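Local coordinates for protein omega-class glutathione S-transferase (Bombyx mori, PDB 3WD6) that binds glutathione and probably catalyses glutathione transfer and the glutathione-dependent reduction of dehydroascorbate, at residues S173-Y177 with A178-I182; L114-A117 with L118-I122; L209-I212 with D213-K217. All coordinates share one frame; numbering follows the deposited sequence.

Contact 1: residues S173-Y177 with A178-I182; sequences SEPGY and ADYMI
G176 and D179 meet at the start of helix 177-189, where the N-cap residue G176 gives its backbone N-H to the aspartate three positions on. The bond from G176 N to D179 OD2 is 2.9 Å long and nearly straight (170°), and it arrives on the anti side of the carboxylate. It is one half of a capping box; lacking a side chain, G176 cannot supply the other. D179 is itself held from the preceding loop, L170 N bonding to OD1 and D171 N to OD2. The first helical turn closes through Y180 N to G176 O at 2.7 Å.

Y180 shows how apolar packing completes such a cap. With CG beside the backbone N (chi1 -74°), the side chain runs back toward the loop. Its CB lies 3.4 Å from G176 O, and CD2 brushes the same oxygen. Farther out, CE2 comes within 3.5 Å of P175 O, while P175 CB sits over the ring face, offset toward the rim and 4.0 Å from the centroid of Y180. The hydroxyl OH passes P175 CG at 3.6 Å and bonds to D218. Proline before the cap and tyrosine four residues after it together form a hydrophobic staple, which accompanies the capping box at this helix in glutathione transferases.

On another side M181 CG stands 3.6 Å from the centroid of the Y177 ring, above its centre, a CH-pi contact, with the sulfur farther off above the same face to make a Met-aromatic pair. Y177 and M181 pack against helices 92-102 and 113-125, whereas Y180 faces helix 39-51 of the thioredoxin-like domain.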
ATOM      1  N   SER A 173     -18.210  -8.656  -3.115  1.00 22.68           N
ATOM      2  CA  SER A 173     -18.897  -7.467  -2.593  1.00 26.63           C
ATOM      3  C   SER A 173     -18.079  -6.783  -1.505  1.00 25.98           C
ATOM      4  O   SER A 173     -18.256  -5.586  -1.279  1.00 28.26           O
ATOM      5  CB  SER A 173     -20.346  -7.737  -2.137  1.00 29.55           C
ATOM      6  OG  SER A 173     -21.302  -7.063  -2.976  1.00 23.06           O
ATOM      7  N   GLU A 174     -17.168  -7.529  -0.872  1.00 25.72           N
ATOM      8  CA  GLU A 174     -16.129  -6.965   0.004  1.00 23.35           C
ATOM      9  C   GLU A 174     -14.758  -6.952  -0.713  1.00 23.67           C
ATOM     10  O   GLU A 174     -14.400  -7.929  -1.415  1.00 21.14           O
ATOM     11  CB  GLU A 174     -15.938  -7.869   1.219  1.00 22.59           C
ATOM     12  CG  GLU A 174     -16.724  -7.560   2.431  1.00 26.58           C
ATOM     13  CD  GLU A 174     -16.557  -8.651   3.448  1.00 26.57           C
ATOM     14  OE1 GLU A 174     -16.119  -9.758   3.047  1.00 22.74           O
ATOM     15  OE2 GLU A 174     -16.838  -8.411   4.644  1.00 31.78           O
ATOM     16  N   PRO A 175     -13.944  -5.905  -0.471  1.00 22.74           N
ATOM     17  CA  PRO A 175     -12.592  -5.941  -1.059  1.00 19.48           C
ATOM     18  C   PRO A 175     -11.781  -7.106  -0.484  1.00 18.07           C
ATOM     19  O   PRO A 175     -11.923  -7.451   0.694  1.00 19.81           O
ATOM     20  CB  PRO A 175     -11.948  -4.619  -0.593  1.00 18.42           C
ATOM     21  CG  PRO A 175     -13.044  -3.830   0.104  1.00 18.72           C
ATOM     22  CD  PRO A 175     -14.086  -4.839   0.537  1.00 21.30           C
ATOM     23  N   GLY A 176     -10.941  -7.709  -1.312  1.00 16.82           N
ATOM     24  CA  GLY A 176     -10.094  -8.791  -0.868  1.00 16.75           C
ATOM     25  C   GLY A 176      -8.635  -8.515  -1.196  1.00 18.25           C
ATOM     26  O   GLY A 176      -8.219  -7.346  -1.296  1.00 17.48           O
ATOM     27  N   TYR A 177      -7.867  -9.587  -1.386  1.00 16.79           N
ATOM     28  CA  TYR A 177      -6.420  -9.490  -1.530  1.00 18.08           C
ATOM     29  C   TYR A 177      -6.063  -8.637  -2.737  1.00 18.11           C
ATOM     30  O   TYR A 177      -5.251  -7.713  -2.639  1.00 15.51           O
ATOM     31  CB  TYR A 177      -5.865 -10.893  -1.689  1.00 16.51           C
ATOM     32  CG  TYR A 177      -4.395 -11.015  -1.992  1.00 19.45           C
ATOM     33  CD1 TYR A 177      -3.926 -10.943  -3.305  1.00 18.33           C
ATOM     34  CD2 TYR A 177      -3.476 -11.275  -0.980  1.00 18.01           C
ATOM     35  CE1 TYR A 177      -2.572 -11.118  -3.600  1.00 18.78           C
ATOM     36  CE2 TYR A 177      -2.119 -11.448  -1.263  1.00 20.57           C
ATOM     37  CZ  TYR A 177      -1.672 -11.372  -2.575  1.00 22.16           C
ATOM     38  OH  TYR A 177      -0.316 -11.530  -2.859  1.00 23.53           O
ATOM     39  N   ALA A 178      -6.683  -8.962  -3.868  1.00 18.06           N
ATOM     40  CA  ALA A 178      -6.425  -8.270  -5.118  1.00 18.99           C
ATOM     41  C   ALA A 178      -6.728  -6.775  -4.940  1.00 17.97           C
ATOM     42  O   ALA A 178      -5.909  -5.911  -5.293  1.00 18.17           O
ATOM     43  CB  ALA A 178      -7.267  -8.874  -6.230  1.00 17.31           C
ATOM     44  N   ASP A 179      -7.890  -6.471  -4.371  1.00 16.80           N
ATOM     45  CA  ASP A 179      -8.234  -5.082  -4.128  1.00 17.13           C
ATOM     46  C   ASP A 179      -7.228  -4.418  -3.197  1.00 16.00           C
ATOM     47  O   ASP A 179      -6.638  -3.395  -3.542  1.00 18.77           O
ATOM     48  CB  ASP A 179      -9.632  -4.962  -3.538  1.00 16.72           C
ATOM     49  CG  ASP A 179     -10.687  -5.636  -4.398  1.00 18.74           C
ATOM     50  OD1 ASP A 179     -11.097  -5.037  -5.433  1.00 16.76           O
ATOM     51  OD2 ASP A 179     -11.115  -6.762  -4.016  1.00 18.09           O
ATOM     52  N   TYR A 180      -7.027  -4.995  -2.019  1.00 14.95           N
ATOM     53  CA  TYR A 180      -6.181  -4.349  -1.020  1.00 15.59           C
ATOM     54  C   TYR A 180      -4.738  -4.225  -1.472  1.00 18.42           C
ATOM     55  O   TYR A 180      -4.066  -3.243  -1.125  1.00 17.09           O
ATOM     56  CB  TYR A 180      -6.232  -5.084   0.318  1.00 14.32           C
ATOM     57  CG  TYR A 180      -7.525  -4.863   1.078  1.00 17.05           C
ATOM     58  CD1 TYR A 180      -8.091  -3.581   1.177  1.00 14.96           C
ATOM     59  CD2 TYR A 180      -8.199  -5.933   1.672  1.00 14.50           C
ATOM     60  CE1 TYR A 180      -9.288  -3.371   1.866  1.00 14.41           C
ATOM     61  CE2 TYR A 180      -9.396  -5.736   2.357  1.00 15.75           C
ATOM     62  CZ  TYR A 180      -9.936  -4.449   2.457  1.00 16.50           C
ATOM     63  OH  TYR A 180     -11.106  -4.247   3.158  1.00 13.98           O
ATOM     64  N   MET A 181      -4.251  -5.209  -2.231  1.00 16.54           N
ATOM     65  CA  MET A 181      -2.814  -5.253  -2.546  1.00 17.97           C
ATOM     66  C   MET A 181      -2.442  -4.265  -3.666  1.00 19.57           C
ATOM     67  O   MET A 181      -1.264  -3.912  -3.833  1.00 17.92           O
ATOM     68  CB  MET A 181      -2.338  -6.679  -2.871  1.00 15.02           C
ATOM     69  CG  MET A 181      -2.413  -7.649  -1.696  1.00 14.78           C
ATOM     70  SD  MET A 181      -1.492  -7.093  -0.241  1.00 16.47           S
ATOM     71  CE  MET A 181      -2.796  -6.324   0.735  1.00 15.21           C
ATOM     72  N   ILE A 182      -3.442  -3.799  -4.410  1.00 16.84           N
ATOM     73  CA  ILE A 182      -3.174  -2.781  -5.411  1.00 16.51           C
ATOM     74  C   ILE A 182      -3.649  -1.410  -4.926  1.00 19.46           C
ATOM     75  O   ILE A 182      -3.229  -0.367  -5.451  1.00 17.75           O
ATOM     76  CB  ILE A 182      -3.798  -3.135  -6.797  1.00 17.93           C
ATOM     77  CG1 ILE A 182      -5.319  -2.962  -6.800  1.00 18.10           C
ATOM     78  CG2 ILE A 182      -3.423  -4.564  -7.207  1.00 17.12           C
ATOM     79  CD1 ILE A 182      -5.995  -3.479  -8.099  1.00 18.45           C
TER

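Contact 2: residues L114-A117 with L118-I122; sequences LKKA and LDKII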
ATOM      1  N   LEU A 114      -7.235 -21.730  -8.464  1.00 27.52           N
ATOM      2  CA  LEU A 114      -7.278 -21.012  -9.725  1.00 28.27           C
ATOM      3  C   LEU A 114      -7.639 -19.548  -9.507  1.00 29.26           C
ATOM      4  O   LEU A 114      -6.976 -18.663 -10.051  1.00 28.30           O
ATOM      5  CB  LEU A 114      -8.272 -21.675 -10.673  1.00 28.41           C
ATOM      6  CG  LEU A 114      -8.445 -21.067 -12.063  1.00 31.07           C
ATOM      7  CD1 LEU A 114      -7.100 -20.683 -12.694  1.00 24.36           C
ATOM      8  CD2 LEU A 114      -9.184 -22.068 -12.940  1.00 27.58           C
ATOM      9  N   LYS A 115      -8.694 -19.300  -8.724  1.00 28.53           N
ATOM     10  CA  LYS A 115      -9.080 -17.937  -8.342  1.00 28.18           C
ATOM     11  C   LYS A 115      -7.979 -17.199  -7.558  1.00 26.01           C
ATOM     12  O   LYS A 115      -7.740 -16.000  -7.767  1.00 23.56           O
ATOM     13  CB  LYS A 115     -10.379 -17.961  -7.531  1.00 33.24           C
ATOM     14  CG  LYS A 115     -11.631 -17.864  -8.386  1.00 35.82           C
ATOM     15  CD  LYS A 115     -12.729 -18.772  -7.863  1.00 40.06           C
ATOM     16  CE  LYS A 115     -13.925 -18.757  -8.811  1.00 47.64           C
ATOM     17  NZ  LYS A 115     -14.545 -20.108  -8.953  1.00 55.96           N
ATOM     18  N   LYS A 116      -7.321 -17.919  -6.653  1.00 24.46           N
ATOM     19  CA  LYS A 116      -6.173 -17.383  -5.940  1.00 26.25           C
ATOM     20  C   LYS A 116      -5.141 -16.868  -6.947  1.00 28.71           C
ATOM     21  O   LYS A 116      -4.657 -15.729  -6.836  1.00 27.65           O
ATOM     22  CB  LYS A 116      -5.543 -18.461  -5.044  1.00 26.53           C
ATOM     23  CG  LYS A 116      -4.739 -17.894  -3.871  1.00 27.36           C
ATOM     24  CD  LYS A 116      -4.083 -18.984  -3.012  1.00 28.86           C
ATOM     25  CE  LYS A 116      -5.116 -19.890  -2.344  1.00 34.46           C
ATOM     26  NZ  LYS A 116      -5.016 -19.904  -0.847  1.00 37.30           N
ATOM     27  N   ALA A 117      -4.813 -17.703  -7.937  1.00 25.62           N
ATOM     28  CA  ALA A 117      -3.794 -17.351  -8.920  1.00 23.99           C
ATOM     29  C   ALA A 117      -4.176 -16.076  -9.650  1.00 22.61           C
ATOM     30  O   ALA A 117      -3.352 -15.164  -9.780  1.00 23.28           O
ATOM     31  CB  ALA A 117      -3.571 -18.490  -9.912  1.00 24.92           C
ATOM     32  N   LEU A 118      -5.416 -16.027 -10.142  1.00 24.31           N
ATOM     33  CA  LEU A 118      -5.940 -14.849 -10.834  1.00 23.38           C
ATOM     34  C   LEU A 118      -5.768 -13.583  -9.998  1.00 21.40           C
ATOM     35  O   LEU A 118      -5.354 -12.540 -10.509  1.00 21.39           O
ATOM     36  CB  LEU A 118      -7.414 -15.039 -11.164  1.00 23.43           C
ATOM     37  CG  LEU A 118      -7.739 -15.777 -12.463  1.00 33.61           C
ATOM     38  CD1 LEU A 118      -6.570 -16.663 -12.893  1.00 29.04           C
ATOM     39  CD2 LEU A 118      -9.042 -16.574 -12.328  1.00 28.08           C
ATOM     40  N   ASP A 119      -6.080 -13.665  -8.711  1.00 20.14           N
ATOM     41  CA  ASP A 119      -5.849 -12.524  -7.844  1.00 18.20           C
ATOM     42  C   ASP A 119      -4.394 -12.074  -7.842  1.00 18.00           C
ATOM     43  O   ASP A 119      -4.126 -10.880  -7.942  1.00 19.82           O
ATOM     44  CB  ASP A 119      -6.321 -12.818  -6.432  1.00 19.04           C
ATOM     45  CG  ASP A 119      -7.754 -12.412  -6.220  1.00 20.69           C
ATOM     46  OD1 ASP A 119      -8.482 -12.243  -7.240  1.00 20.75           O
ATOM     47  OD2 ASP A 119      -8.143 -12.244  -5.041  1.00 20.82           O
ATOM     48  N   LYS A 120      -3.456 -13.014  -7.760  1.00 17.39           N
ATOM     49  CA  LYS A 120      -2.038 -12.650  -7.723  1.00 19.97           C
ATOM     50  C   LYS A 120      -1.598 -12.033  -9.055  1.00 21.07           C
ATOM     51  O   LYS A 120      -0.805 -11.080  -9.084  1.00 20.16           O
ATOM     52  CB  LYS A 120      -1.162 -13.861  -7.366  1.00 24.68           C
ATOM     53  CG  LYS A 120      -1.661 -14.657  -6.156  1.00 22.68           C
ATOM     54  CD  LYS A 120      -0.540 -15.474  -5.517  1.00 24.65           C
ATOM     55  CE  LYS A 120      -0.910 -15.832  -4.064  1.00 29.87           C
ATOM     56  NZ  LYS A 120       0.266 -16.167  -3.188  1.00 32.81           N
ATOM     57  N   ILE A 121      -2.132 -12.568 -10.154  1.00 20.27           N
ATOM     58  CA  ILE A 121      -1.900 -11.997 -11.473  1.00 20.71           C
ATOM     59  C   ILE A 121      -2.364 -10.541 -11.491  1.00 20.71           C
ATOM     60  O   ILE A 121      -1.609  -9.624 -11.850  1.00 22.58           O
ATOM     61  CB  ILE A 121      -2.608 -12.841 -12.570  1.00 22.16           C
ATOM     62  CG1 ILE A 121      -1.866 -14.185 -12.703  1.00 24.48           C
ATOM     63  CG2 ILE A 121      -2.673 -12.089 -13.912  1.00 17.15           C
ATOM     64  CD1 ILE A 121      -2.582 -15.256 -13.531  1.00 22.30           C
ATOM     65  N   ILE A 122      -3.604 -10.317 -11.083  1.00 19.98           N
ATOM     66  CA  ILE A 122      -4.100  -8.957 -10.988  1.00 20.14           C
ATOM     67  C   ILE A 122      -3.128  -8.037 -10.235  1.00 20.29           C
ATOM     68  O   ILE A 122      -2.781  -6.968 -10.732  1.00 19.20           O
ATOM     69  CB  ILE A 122      -5.484  -8.936 -10.355  1.00 21.15           C
ATOM     70  CG1 ILE A 122      -6.493  -9.481 -11.376  1.00 17.06           C
ATOM     71  CG2 ILE A 122      -5.845  -7.506  -9.915  1.00 18.48           C
ATOM     72  CD1 ILE A 122      -7.807  -9.950 -10.761  1.00 20.16           C
TER
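L114-A117 and L118-I122 are successive turns of helix 113-125, joined by a surface contact between residues four apart, L114 with L118 and K116 with K120 among them. Four backbone bonds carry it, from L118 N to L114 O (3.1 Å) through to I121 N to A117 O (2.9 Å).

The side chains add little to this framework, and what they add differs around the helix. L118 has its CG beside the backbone N (chi1 -85°), which brings CD1 within 3.5 Å of L114 O and leaves it 4.1 Å from L114 CD1, a loose methyl-to-methyl touch. On the lysine side, the K120 chain starts over the previous turn, CG lying 3.3 Å from K116 O, and then extends beyond it. K116 CG and K120 CE approach only to 4.4 Å, and their two ammonium groups stay 6.9 Å apart, NZ to NZ. The charge of K120 is spent on a salt bridge to E97 of helix 92-102.

D119 turns to the buried side, where OD1 forms a salt bridge with R165. Its OD2 lies near D171 OD1, a pairing of like charges that could raise the proton affinity of either acid and that R165 probably offsets. The helix buries D119 and I122 on its inner side, while lysines and several apolar side chains lie at the surface, as part of the all-helical C-terminal domain of the glutathione transferase fold.

Contact 3: residues L209-I212 with D213-K217; sequences LEYI and DNMLK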
ATOM      1  N   LEU A 209     -12.968   4.490 -12.018  1.00 21.84           N
ATOM      2  CA  LEU A 209     -13.174   5.652 -11.169  1.00 23.31           C
ATOM      3  C   LEU A 209     -14.279   5.403 -10.145  1.00 22.35           C
ATOM      4  O   LEU A 209     -14.186   5.853  -9.002  1.00 23.47           O
ATOM      5  CB  LEU A 209     -13.466   6.879 -12.021  1.00 25.09           C
ATOM      6  CG  LEU A 209     -12.217   7.376 -12.756  1.00 28.65           C
ATOM      7  CD1 LEU A 209     -12.567   8.271 -13.948  1.00 29.09           C
ATOM      8  CD2 LEU A 209     -11.315   8.107 -11.773  1.00 26.50           C
ATOM      9  N   GLU A 210     -15.315   4.671 -10.548  1.00 22.29           N
ATOM     10  CA  GLU A 210     -16.387   4.290  -9.630  1.00 23.38           C
ATOM     11  C   GLU A 210     -15.882   3.340  -8.527  1.00 20.73           C
ATOM     12  O   GLU A 210     -16.185   3.507  -7.338  1.00 17.69           O
ATOM     13  CB  GLU A 210     -17.521   3.631 -10.413  1.00 26.04           C
ATOM     14  CG  GLU A 210     -18.733   3.214  -9.581  1.00 26.67           C
ATOM     15  CD  GLU A 210     -19.725   2.396 -10.420  1.00 39.69           C
ATOM     16  OE1 GLU A 210     -20.738   1.900  -9.845  1.00 46.10           O
ATOM     17  OE2 GLU A 210     -19.489   2.246 -11.658  1.00 33.41           O
ATOM     18  N   TYR A 211     -15.097   2.348  -8.945  1.00 20.86           N
ATOM     19  CA  TYR A 211     -14.488   1.388  -8.032  1.00 19.18           C
ATOM     20  C   TYR A 211     -13.597   2.112  -7.014  1.00 17.40           C
ATOM     21  O   TYR A 211     -13.624   1.805  -5.832  1.00 15.86           O
ATOM     22  CB  TYR A 211     -13.709   0.357  -8.859  1.00 20.02           C
ATOM     23  CG  TYR A 211     -12.674  -0.466  -8.129  1.00 19.84           C
ATOM     24  CD1 TYR A 211     -13.045  -1.580  -7.370  1.00 17.51           C
ATOM     25  CD2 TYR A 211     -11.318  -0.164  -8.241  1.00 18.35           C
ATOM     26  CE1 TYR A 211     -12.091  -2.360  -6.719  1.00 16.04           C
ATOM     27  CE2 TYR A 211     -10.350  -0.940  -7.583  1.00 19.08           C
ATOM     28  CZ  TYR A 211     -10.747  -2.034  -6.832  1.00 17.35           C
ATOM     29  OH  TYR A 211      -9.798  -2.792  -6.190  1.00 17.45           O
ATOM     30  N   ILE A 212     -12.829   3.097  -7.465  1.00 19.52           N
ATOM     31  CA  ILE A 212     -11.995   3.843  -6.542  1.00 17.52           C
ATOM     32  C   ILE A 212     -12.845   4.553  -5.482  1.00 20.18           C
ATOM     33  O   ILE A 212     -12.528   4.471  -4.280  1.00 18.57           O
ATOM     34  CB  ILE A 212     -11.018   4.785  -7.269  1.00 20.21           C
ATOM     35  CG1 ILE A 212      -9.944   3.932  -7.954  1.00 22.49           C
ATOM     36  CG2 ILE A 212     -10.365   5.780  -6.292  1.00 14.79           C
ATOM     37  CD1 ILE A 212      -9.217   4.636  -9.085  1.00 21.26           C
ATOM     38  N   ASP A 213     -13.924   5.221  -5.904  1.00 19.88           N
ATOM     39  CA  ASP A 213     -14.862   5.827  -4.941  1.00 19.95           C
ATOM     40  C   ASP A 213     -15.380   4.839  -3.910  1.00 19.33           C
ATOM     41  O   ASP A 213     -15.482   5.179  -2.727  1.00 18.73           O
ATOM     42  CB  ASP A 213     -16.070   6.447  -5.656  1.00 22.22           C
ATOM     43  CG  ASP A 213     -15.706   7.679  -6.443  1.00 28.83           C
ATOM     44  OD1 ASP A 213     -14.672   8.326  -6.114  1.00 34.01           O
ATOM     45  OD2 ASP A 213     -16.449   7.999  -7.395  1.00 31.01           O
ATOM     46  N   ASN A 214     -15.757   3.637  -4.358  1.00 18.60           N
ATOM     47  CA  ASN A 214     -16.246   2.626  -3.423  1.00 18.14           C
ATOM     48  C   ASN A 214     -15.138   2.182  -2.464  1.00 16.87           C
ATOM     49  O   ASN A 214     -15.373   1.988  -1.276  1.00 16.16           O
ATOM     50  CB  ASN A 214     -16.857   1.433  -4.166  1.00 16.29           C
ATOM     51  CG  ASN A 214     -18.153   1.803  -4.888  1.00 17.80           C
ATOM     52  OD1 ASN A 214     -18.976   2.550  -4.355  1.00 21.77           O
ATOM     53  ND2 ASN A 214     -18.341   1.282  -6.095  1.00 15.92           N
ATOM     54  N   MET A 215     -13.917   2.054  -2.966  1.00 16.88           N
ATOM     55  CA  MET A 215     -12.829   1.611  -2.098  1.00 18.50           C
ATOM     56  C   MET A 215     -12.589   2.585  -0.923  1.00 17.78           C
ATOM     57  O   MET A 215     -12.385   2.168   0.235  1.00 18.32           O
ATOM     58  CB  MET A 215     -11.560   1.347  -2.906  1.00 16.63           C
ATOM     59  CG  MET A 215     -11.552  -0.033  -3.624  1.00 16.69           C
ATOM     60  SD  MET A 215     -11.367  -1.484  -2.531  1.00 19.21           S
ATOM     61  CE  MET A 215      -9.637  -1.270  -2.031  1.00 14.75           C
ATOM     62  N   LEU A 216     -12.650   3.878  -1.227  1.00 17.07           N
ATOM     63  CA  LEU A 216     -12.490   4.944  -0.242  1.00 18.50           C
ATOM     64  C   LEU A 216     -13.446   4.772   0.923  1.00 18.78           C
ATOM     65  O   LEU A 216     -13.176   5.233   2.028  1.00 16.85           O
ATOM     66  CB  LEU A 216     -12.753   6.301  -0.892  1.00 17.25           C
ATOM     67  CG  LEU A 216     -11.643   6.738  -1.846  1.00 20.12           C
ATOM     68  CD1 LEU A 216     -12.063   7.976  -2.633  1.00 18.22           C
ATOM     69  CD2 LEU A 216     -10.339   6.983  -1.073  1.00 16.94           C
ATOM     70  N   LYS A 217     -14.568   4.102   0.678  1.00 18.83           N
ATOM     71  CA  LYS A 217     -15.570   3.933   1.728  1.00 20.90           C
ATOM     72  C   LYS A 217     -15.398   2.633   2.514  1.00 17.65           C
ATOM     73  O   LYS A 217     -16.101   2.411   3.499  1.00 18.61           O
ATOM     74  CB  LYS A 217     -16.989   4.012   1.150  1.00 18.51           C
ATOM     75  CG  LYS A 217     -17.471   5.414   0.843  1.00 18.01           C
ATOM     76  CD  LYS A 217     -18.769   5.306   0.039  1.00 22.40           C
ATOM     77  CE  LYS A 217     -19.016   6.541  -0.839  1.00 22.74           C
ATOM     78  NZ  LYS A 217     -19.685   7.572  -0.029  1.00 30.16           N
TER
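M215 folds alongside the ring of Y211, one helical turn away, and it is the methylene rather than the sulfur that takes the aromatic face. M215 CG lies 4.0 Å from the centroid of Y211, 19° off the ring normal and displaced toward the rim. The sulfur of this Met-aromatic pair sits obliquely, M215 SD being 5.0 Å from the same centroid and 4.2 Å from Y211 OH. Both side chains run in the same direction from the helix: Y211 has CG anti to the backbone N (chi1 162°), while M215 bends at chi2 and chi3 to stay beside it.

The turn beneath them is regular, with M215 N bonded to Y211 O at 2.9 Å and L216 N to I212 O at 3.1 Å. It belongs to helix 206-216 of the all-helical domain, which lies against helix 177-189. W183 of that helix receives I212, M215 and L216, and F186 meets Y211. The Y211 hydroxyl bonds to D179 OD1, joining this helix to the capped start of the other. A leucine in place of Y211 lacks both ring and hydroxyl, and would probably deprive D179 OD1 of one of its donors and open a gap beside M215 CG.

Away from this packing the contact turns polar and more open to solvent. E210 and N214 lie side by side, E210 CG 4.0 Å from N214 ND2, their carboxylate and amide planes turned 60° apart. Next to them D213 bends back over the preceding turn, its OD2 3.5 Å from L209 O.

Overall arrangement
Contact 1 is core, contact 3 partly buried and contact 2 largely surface, and their chemistry follows suit. The first joins a loop to a helix start through a cap and aromatic packing, whereas the other two run within single helices, 113-125 and 206-216. Contacts 1 and 3 both use methionine against tyrosine, but the ring is covered centrally in one and near its rim in the other. In contact 2, D119 and K120 reach other helices, 145-165 and 92-102, through their charges. Contact 1 touches both others: A178 packs on D119 and I122, and P175 on the sulfur of M215. Contacts 2 and 3 do not touch, their nearest atoms being about 7 Å apart.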